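Local structure of probable methyltransferase (Bordetella pertussis, 3KTY) at residues A[42-46]-A[47-51]; A[109-112]-A[113-117]. The protein probably acts as an S-adenosyl-L-methionine-dependent RNA methyltransferase of the TrmH (SpoU) family, of which this chain is the SpoU methylase (SPOUT) portion. One frame throughout, in Å; residues are numbered along the deposited sequence.

Contact 1 of 2, residues A[42-46]-A[47-51]; sequences VAPRF and PDMTA
The carbonyl oxygen of Phe46 accepts a weak bond from the backbone amide of Met49: Met49 N to Phe46 O is 3.5 Å, with an angle of 138° at the hydrogen. Met49 CG crowds the same oxygen, though its placing is doubtful. Met49, present as selenomethionine, starts with CG anti to its carbonyl carbon and bends at chi2 (-89°), which brings the chain over to Pro44, Arg45 and Phe46. Its CG comes 3.3 Å from Pro44 CB, the two side chains crossing at a slant. Farther out, the methyl CE sits 3.2 Å from Arg45 CB and 3.5 Å from Phe46 CB, approaching the Phe46 ring obliquely. Several of these separations are shorter than usual contact distances, so the exact placing of the Met49 side chain is doubtful.

The backbone frame is a type II beta turn from Phe46 to Met49: Pro47 supplies the extended second position, and Asp48 the third, with positive phi (69°). It belongs to the loop joining strand 39-42 of the central parallel sheet to helix 53-59. Ala51 N then bonds to Asp48 O at 2.9 Å, so a second bend follows directly.

On the outer side, Arg45 runs extended past the Phe46 ring. Its CG stands 3.8 Å above the ring plane, over the centre, while Phe46 CZ lies over one face of the guanidinium, displaced toward the rim. Met49 is buried and also packs on Leu41 of strand 39-42, whereas Pro44 rests on Pro18 and Arg45 shares a backbone hydrogen bond with that same residue.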
ATOM      1  N   VAL A  42      13.346 -17.032   0.167  1.00 33.42           N
ATOM      2  CA  VAL A  42      13.617 -18.341   0.734  1.00 30.86           C
ATOM      3  C   VAL A  42      12.856 -19.437  -0.036  1.00 38.28           C
ATOM      4  O   VAL A  42      11.635 -19.359  -0.203  1.00 40.96           O
ATOM      5  CB  VAL A  42      13.229 -18.393   2.223  1.00 31.72           C
ATOM      6  CG1 VAL A  42      13.183 -19.839   2.728  1.00 32.07           C
ATOM      7  CG2 VAL A  42      14.197 -17.545   3.056  1.00 37.14           C
ATOM      8  N   ALA A  43      13.587 -20.431  -0.527  1.00 38.43           N
ATOM      9  CA  ALA A  43      13.009 -21.612  -1.176  1.00 34.61           C
ATOM     10  C   ALA A  43      12.068 -21.258  -2.308  1.00 39.47           C
ATOM     11  O   ALA A  43      10.920 -21.652  -2.302  1.00 46.41           O
ATOM     12  CB  ALA A  43      12.292 -22.519  -0.157  1.00 25.88           C
ATOM     13  N   PRO A  44      12.556 -20.508  -3.289  1.00 41.24           N
ATOM     14  CA  PRO A  44      11.627 -20.143  -4.361  1.00 44.08           C
ATOM     15  C   PRO A  44      11.312 -21.368  -5.196  1.00 43.55           C
ATOM     16  O   PRO A  44      12.072 -22.352  -5.159  1.00 49.23           O
ATOM     17  CB  PRO A  44      12.414 -19.123  -5.174  1.00 41.27           C
ATOM     18  CG  PRO A  44      13.867 -19.436  -4.828  1.00 39.78           C
ATOM     19  CD  PRO A  44      13.848 -19.820  -3.396  1.00 39.48           C
ATOM     20  N   ARG A  45      10.198 -21.333  -5.923  1.00 42.81           N
ATOM     21  CA  ARG A  45       9.824 -22.476  -6.747  1.00 36.71           C
ATOM     22  C   ARG A  45      10.917 -22.844  -7.751  1.00 45.38           C
ATOM     23  O   ARG A  45      11.157 -24.030  -8.043  1.00 44.22           O
ATOM     24  CB  ARG A  45       8.543 -22.189  -7.522  1.00 30.70           C
ATOM     25  CG  ARG A  45       8.135 -23.414  -8.357  1.00 34.29           C
ATOM     26  CD  ARG A  45       6.879 -23.204  -9.116  1.00 41.11           C
ATOM     27  NE  ARG A  45       6.403 -24.423  -9.779  1.00 40.33           N
ATOM     28  CZ  ARG A  45       5.490 -24.395 -10.734  1.00 43.27           C
ATOM     29  NH1 ARG A  45       5.071 -25.505 -11.325  1.00 46.99           N
ATOM     30  NH2 ARG A  45       5.005 -23.216 -11.097  1.00 55.50           N
ATOM     31  N   PHE A  46      11.527 -21.812  -8.333  1.00 53.24           N
ATOM     32  CA  PHE A  46      12.534 -21.986  -9.378  1.00 56.66           C
ATOM     33  C   PHE A  46      13.886 -21.392  -9.045  1.00 64.77           C
ATOM     34  O   PHE A  46      13.976 -20.340  -8.432  1.00 60.38           O
ATOM     35  CB  PHE A  46      12.055 -21.349 -10.656  1.00 47.43           C
ATOM     36  CG  PHE A  46      10.877 -22.041 -11.243  1.00 56.74           C
ATOM     37  CD1 PHE A  46       9.828 -21.325 -11.768  1.00 52.48           C
ATOM     38  CD2 PHE A  46      10.812 -23.424 -11.230  1.00 62.13           C
ATOM     39  CE1 PHE A  46       8.746 -21.978 -12.303  1.00 62.79           C
ATOM     40  CE2 PHE A  46       9.735 -24.089 -11.757  1.00 68.91           C
ATOM     41  CZ  PHE A  46       8.698 -23.367 -12.299  1.00 72.14           C
ATOM     42  N   PRO A  47      14.955 -22.065  -9.471  1.00 77.93           N
ATOM     43  CA  PRO A  47      16.240 -21.382  -9.373  1.00 75.98           C
ATOM     44  C   PRO A  47      16.300 -20.250 -10.410  1.00 65.81           C
ATOM     45  O   PRO A  47      15.787 -20.380 -11.538  1.00 61.19           O
ATOM     46  CB  PRO A  47      17.255 -22.494  -9.696  1.00 80.80           C
ATOM     47  CG  PRO A  47      16.497 -23.778  -9.537  1.00 82.89           C
ATOM     48  CD  PRO A  47      15.104 -23.443  -9.963  1.00 84.25           C
ATOM     49  N   ASP A  48      16.922 -19.142 -10.019  1.00 65.30           N
ATOM     50  CA  ASP A  48      17.054 -17.983 -10.898  1.00 71.28           C
ATOM     51  C   ASP A  48      15.706 -17.311 -11.128  1.00 63.00           C
ATOM     52  O   ASP A  48      15.472 -16.720 -12.174  1.00 59.19           O
ATOM     53  CB  ASP A  48      17.723 -18.379 -12.220  1.00 83.22           C
ATOM     54  CG  ASP A  48      19.169 -18.850 -12.019  1.00 98.09           C
ATOM     55  OD1 ASP A  48      19.967 -18.075 -11.437  1.00101.56           O
ATOM     56  OD2 ASP A  48      19.506 -19.992 -12.431  1.00101.49           O
HETATM   57  N   MSE A  49      14.828 -17.442 -10.135  1.00 50.41           N
HETATM   58  CA  MSE A  49      13.591 -16.679 -10.033  1.00 54.20           C
HETATM   59  C   MSE A  49      13.763 -15.214 -10.369  1.00 56.62           C
HETATM   60  O   MSE A  49      12.955 -14.652 -11.092  1.00 55.61           O
HETATM   61  CB  MSE A  49      13.102 -16.720  -8.593  1.00 63.94           C
HETATM   62  CG  MSE A  49      12.346 -17.948  -8.244  1.00 75.84           C
HETATM   63 SE   MSE A  49      10.489 -17.619  -8.644  1.00 96.65          SE
HETATM   64  CE  MSE A  49       9.816 -19.452  -8.660  1.00138.18           C
ATOM     65  N   THR A  50      14.783 -14.578  -9.793  1.00 54.80           N
ATOM     66  CA  THR A  50      14.958 -13.139  -9.954  1.00 51.18           C
ATOM     67  C   THR A  50      15.494 -12.801 -11.354  1.00 61.30           C
ATOM     68  O   THR A  50      15.545 -11.629 -11.758  1.00 63.09           O
ATOM     69  CB  THR A  50      15.878 -12.560  -8.855  1.00 52.15           C
ATOM     70  OG1 THR A  50      17.206 -13.079  -9.000  1.00 54.49           O
ATOM     71  CG2 THR A  50      15.354 -12.914  -7.479  1.00 46.91           C
ATOM     72  N   ALA A  51      15.891 -13.830 -12.101  1.00 53.07           N
ATOM     73  CA  ALA A  51      16.283 -13.609 -13.476  1.00 54.33           C
ATOM     74  C   ALA A  51      15.135 -13.859 -14.470  1.00 62.05           C
ATOM     75  O   ALA A  51      15.227 -13.455 -15.633  1.00 66.15           O
ATOM     76  CB  ALA A  51      17.527 -14.425 -13.826  1.00 55.69           C
TER

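Contact 2 of 2, residues A[109-112]-A[113-117]; sequences ARRH and LDDTE
One face of the His112 imidazole carries the methyl of Thr116: CG2 is 4.2 Å from the centroid of the His112 ring and 25° off its normal, a CH-pi contact displaced toward the rim. The ring's NE2 is hydrogen-bonded outside the segments, to Thr83 OG1, which helps fix its rotation. The Arg110 guanidinium is instead used at its edge, where Asp114 OD2 and a water both lie in plane. Arg110 NE donates to Asp114 OD2 at 2.6 Å with a nearly straight angle of 165°, forming a salt bridge one helical turn apart. The carboxylate oxygen is approached from above its own plane, and the two flat groups stand almost perpendicular, 83° apart. A bend at chi2 swings the arginine toward the C-terminal end of the helix, where Asp114 OD2 lies. The water closes the circuit, accepting from Arg110 NH2 at 2.7 Å and donating to Asp114 OD2 at 2.7 Å.

The backbone bonds are those of the helix, i to i+4, including Leu113 N to Ala109 O at 2.9 Å and Asp115 N to Arg111 O at 2.7 Å. The helix ends at Asp115, and Thr116 is the first residue to leave helical backbone angles. There His112 O is gripped twice by one residue: Thr116 N donates at 3.1 Å and Thr116 OG1 at 3.0 Å, from opposite faces of the carbonyl plane.

Arg110 NH1 also reaches Ala171 O of helix 157-172, and Arg10 NH1 bonds to Thr116 O. The buried Ala109 and Leu113 pack on Leu168 and Leu172 of that helix respectively and both on Val121, so one side of this last part of helix 102-115 packs on both helix 157-172 and strand 121-125.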
ATOM      1  N   ALA A 109      10.340  -1.703  15.421  1.00 35.37           N
ATOM      2  CA  ALA A 109      11.496  -1.701  14.551  1.00 27.67           C
ATOM      3  C   ALA A 109      12.377  -0.465  14.714  1.00 33.88           C
ATOM      4  O   ALA A 109      13.599  -0.567  14.710  1.00 41.85           O
ATOM      5  CB  ALA A 109      11.076  -1.853  13.107  1.00 22.74           C
ATOM      6  N   ARG A 110      11.750   0.701  14.817  1.00 32.75           N
ATOM      7  CA  ARG A 110      12.456   1.974  14.917  1.00 33.71           C
ATOM      8  C   ARG A 110      13.285   2.018  16.185  1.00 35.45           C
ATOM      9  O   ARG A 110      14.426   2.457  16.181  1.00 37.46           O
ATOM     10  CB  ARG A 110      11.452   3.147  14.936  1.00 33.09           C
ATOM     11  CG  ARG A 110      11.995   4.440  15.516  1.00 28.52           C
ATOM     12  CD  ARG A 110      13.017   5.019  14.594  1.00 33.46           C
ATOM     13  NE  ARG A 110      13.541   6.276  15.119  1.00 42.66           N
ATOM     14  CZ  ARG A 110      13.163   7.478  14.677  1.00 42.49           C
ATOM     15  NH1 ARG A 110      12.236   7.603  13.697  1.00 31.86           N
ATOM     16  NH2 ARG A 110      13.717   8.562  15.194  1.00 32.96           N
ATOM     17  N   ARG A 111      12.669   1.565  17.267  1.00 30.72           N
ATOM     18  CA  ARG A 111      13.281   1.502  18.582  1.00 36.95           C
ATOM     19  C   ARG A 111      14.500   0.571  18.535  1.00 41.79           C
ATOM     20  O   ARG A 111      15.591   0.921  18.984  1.00 48.38           O
ATOM     21  CB  ARG A 111      12.246   0.947  19.574  1.00 39.74           C
ATOM     22  CG  ARG A 111      12.148   1.663  20.905  1.00 68.14           C
ATOM     23  CD  ARG A 111      10.768   1.445  21.549  1.00 79.76           C
ATOM     24  NE  ARG A 111       9.711   2.112  20.784  1.00 82.12           N
ATOM     25  CZ  ARG A 111       8.470   1.644  20.639  1.00 82.10           C
ATOM     26  NH1 ARG A 111       7.573   2.323  19.913  1.00 77.59           N
ATOM     27  NH2 ARG A 111       8.120   0.497  21.220  1.00 77.93           N
ATOM     28  N   HIS A 112      14.306  -0.612  17.966  1.00 34.89           N
ATOM     29  CA  HIS A 112      15.380  -1.566  17.821  1.00 39.06           C
ATOM     30  C   HIS A 112      16.537  -0.987  17.011  1.00 36.50           C
ATOM     31  O   HIS A 112      17.670  -1.071  17.423  1.00 47.21           O
ATOM     32  CB  HIS A 112      14.863  -2.857  17.199  1.00 36.95           C
ATOM     33  CG  HIS A 112      15.870  -3.967  17.192  1.00 42.08           C
ATOM     34  ND1 HIS A 112      16.203  -4.674  18.331  1.00 41.24           N
ATOM     35  CD2 HIS A 112      16.611  -4.499  16.186  1.00 35.26           C
ATOM     36  CE1 HIS A 112      17.116  -5.581  18.027  1.00 46.79           C
ATOM     37  NE2 HIS A 112      17.392  -5.486  16.739  1.00 43.10           N
ATOM     38  N   LEU A 113      16.261  -0.381  15.870  1.00 29.50           N
ATOM     39  CA  LEU A 113      17.355   0.166  15.081  1.00 37.59           C
ATOM     40  C   LEU A 113      18.069   1.328  15.752  1.00 48.45           C
ATOM     41  O   LEU A 113      19.256   1.587  15.487  1.00 45.61           O
ATOM     42  CB  LEU A 113      16.881   0.566  13.693  1.00 38.24           C
ATOM     43  CG  LEU A 113      16.335  -0.625  12.899  1.00 41.37           C
ATOM     44  CD1 LEU A 113      15.989  -0.192  11.498  1.00 39.71           C
ATOM     45  CD2 LEU A 113      17.350  -1.773  12.878  1.00 32.26           C
ATOM     46  N   ASP A 114      17.347   2.028  16.621  1.00 46.19           N
ATOM     47  CA  ASP A 114      17.921   3.151  17.321  1.00 46.84           C
ATOM     48  C   ASP A 114      18.676   2.674  18.541  1.00 46.80           C
ATOM     49  O   ASP A 114      19.658   3.294  18.922  1.00 55.99           O
ATOM     50  CB  ASP A 114      16.842   4.151  17.744  1.00 56.37           C
ATOM     51  CG  ASP A 114      16.463   5.118  16.632  1.00 62.35           C
ATOM     52  OD1 ASP A 114      17.139   5.148  15.579  1.00 70.83           O
ATOM     53  OD2 ASP A 114      15.476   5.850  16.817  1.00 61.22           O
ATOM     54  N   ASP A 115      18.215   1.589  19.161  1.00 46.68           N
ATOM     55  CA  ASP A 115      18.812   1.109  20.413  1.00 50.88           C
ATOM     56  C   ASP A 115      20.009   0.154  20.237  1.00 49.66           C
ATOM     57  O   ASP A 115      20.713  -0.101  21.193  1.00 57.29           O
ATOM     58  CB  ASP A 115      17.757   0.455  21.313  1.00 59.65           C
ATOM     59  CG  ASP A 115      16.763   1.455  21.879  1.00 75.53           C
ATOM     60  OD1 ASP A 115      17.006   2.672  21.747  1.00 80.78           O
ATOM     61  OD2 ASP A 115      15.736   1.028  22.459  1.00 79.72           O
ATOM     62  N   THR A 116      20.220  -0.379  19.038  1.00 45.29           N
ATOM     63  CA  THR A 116      21.348  -1.275  18.774  1.00 59.21           C
ATOM     64  C   THR A 116      22.250  -0.685  17.697  1.00 68.76           C
ATOM     65  O   THR A 116      21.791  -0.031  16.763  1.00 61.17           O
ATOM     66  CB  THR A 116      20.921  -2.691  18.282  1.00 49.75           C
ATOM     67  OG1 THR A 116      20.195  -2.561  17.060  1.00 54.13           O
ATOM     68  CG2 THR A 116      20.055  -3.413  19.288  1.00 47.02           C
ATOM     69  N   GLU A 117      23.544  -0.931  17.830  1.00 80.59           N
ATOM     70  CA  GLU A 117      24.508  -0.466  16.848  1.00 80.90           C
ATOM     71  C   GLU A 117      24.232  -1.093  15.490  1.00 66.73           C
ATOM     72  O   GLU A 117      24.083  -0.411  14.476  1.00 64.62           O
ATOM     73  CB  GLU A 117      25.922  -0.825  17.310  1.00 93.95           C
ATOM     74  CG  GLU A 117      26.982   0.005  16.639  1.00103.01           C
ATOM     75  CD  GLU A 117      26.583   1.471  16.563  1.00105.70           C
ATOM     76  OE1 GLU A 117      25.980   1.983  17.536  1.00103.68           O
ATOM     77  OE2 GLU A 117      26.869   2.105  15.523  1.00107.41           O
TER
HETATM   78  O   HOH W   1      15.318   8.480  17.396  1.00 48.11           O

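In the fold
Contacts 1 and 2 lie on opposite sides of the chain's centre, with their own centres 31 Å apart and nearest atoms about 19 Å apart. They hold different elements: contact 1 is a surface loop between strand 39-42 and helix 53-59, and its cohesion is mainly apolar, a buried selenomethionine under a turn whose one cross-segment bond is weak. Contact 2 is the partly buried end of helix 102-115, held by regular backbone bonds, a salt bridge and a bridging water on one flank, with apolar residues against strand 121-125 and helix 157-172. Both belong to the same SpoU methylase region, a SPOUT-type alpha/beta fold, at its periphery.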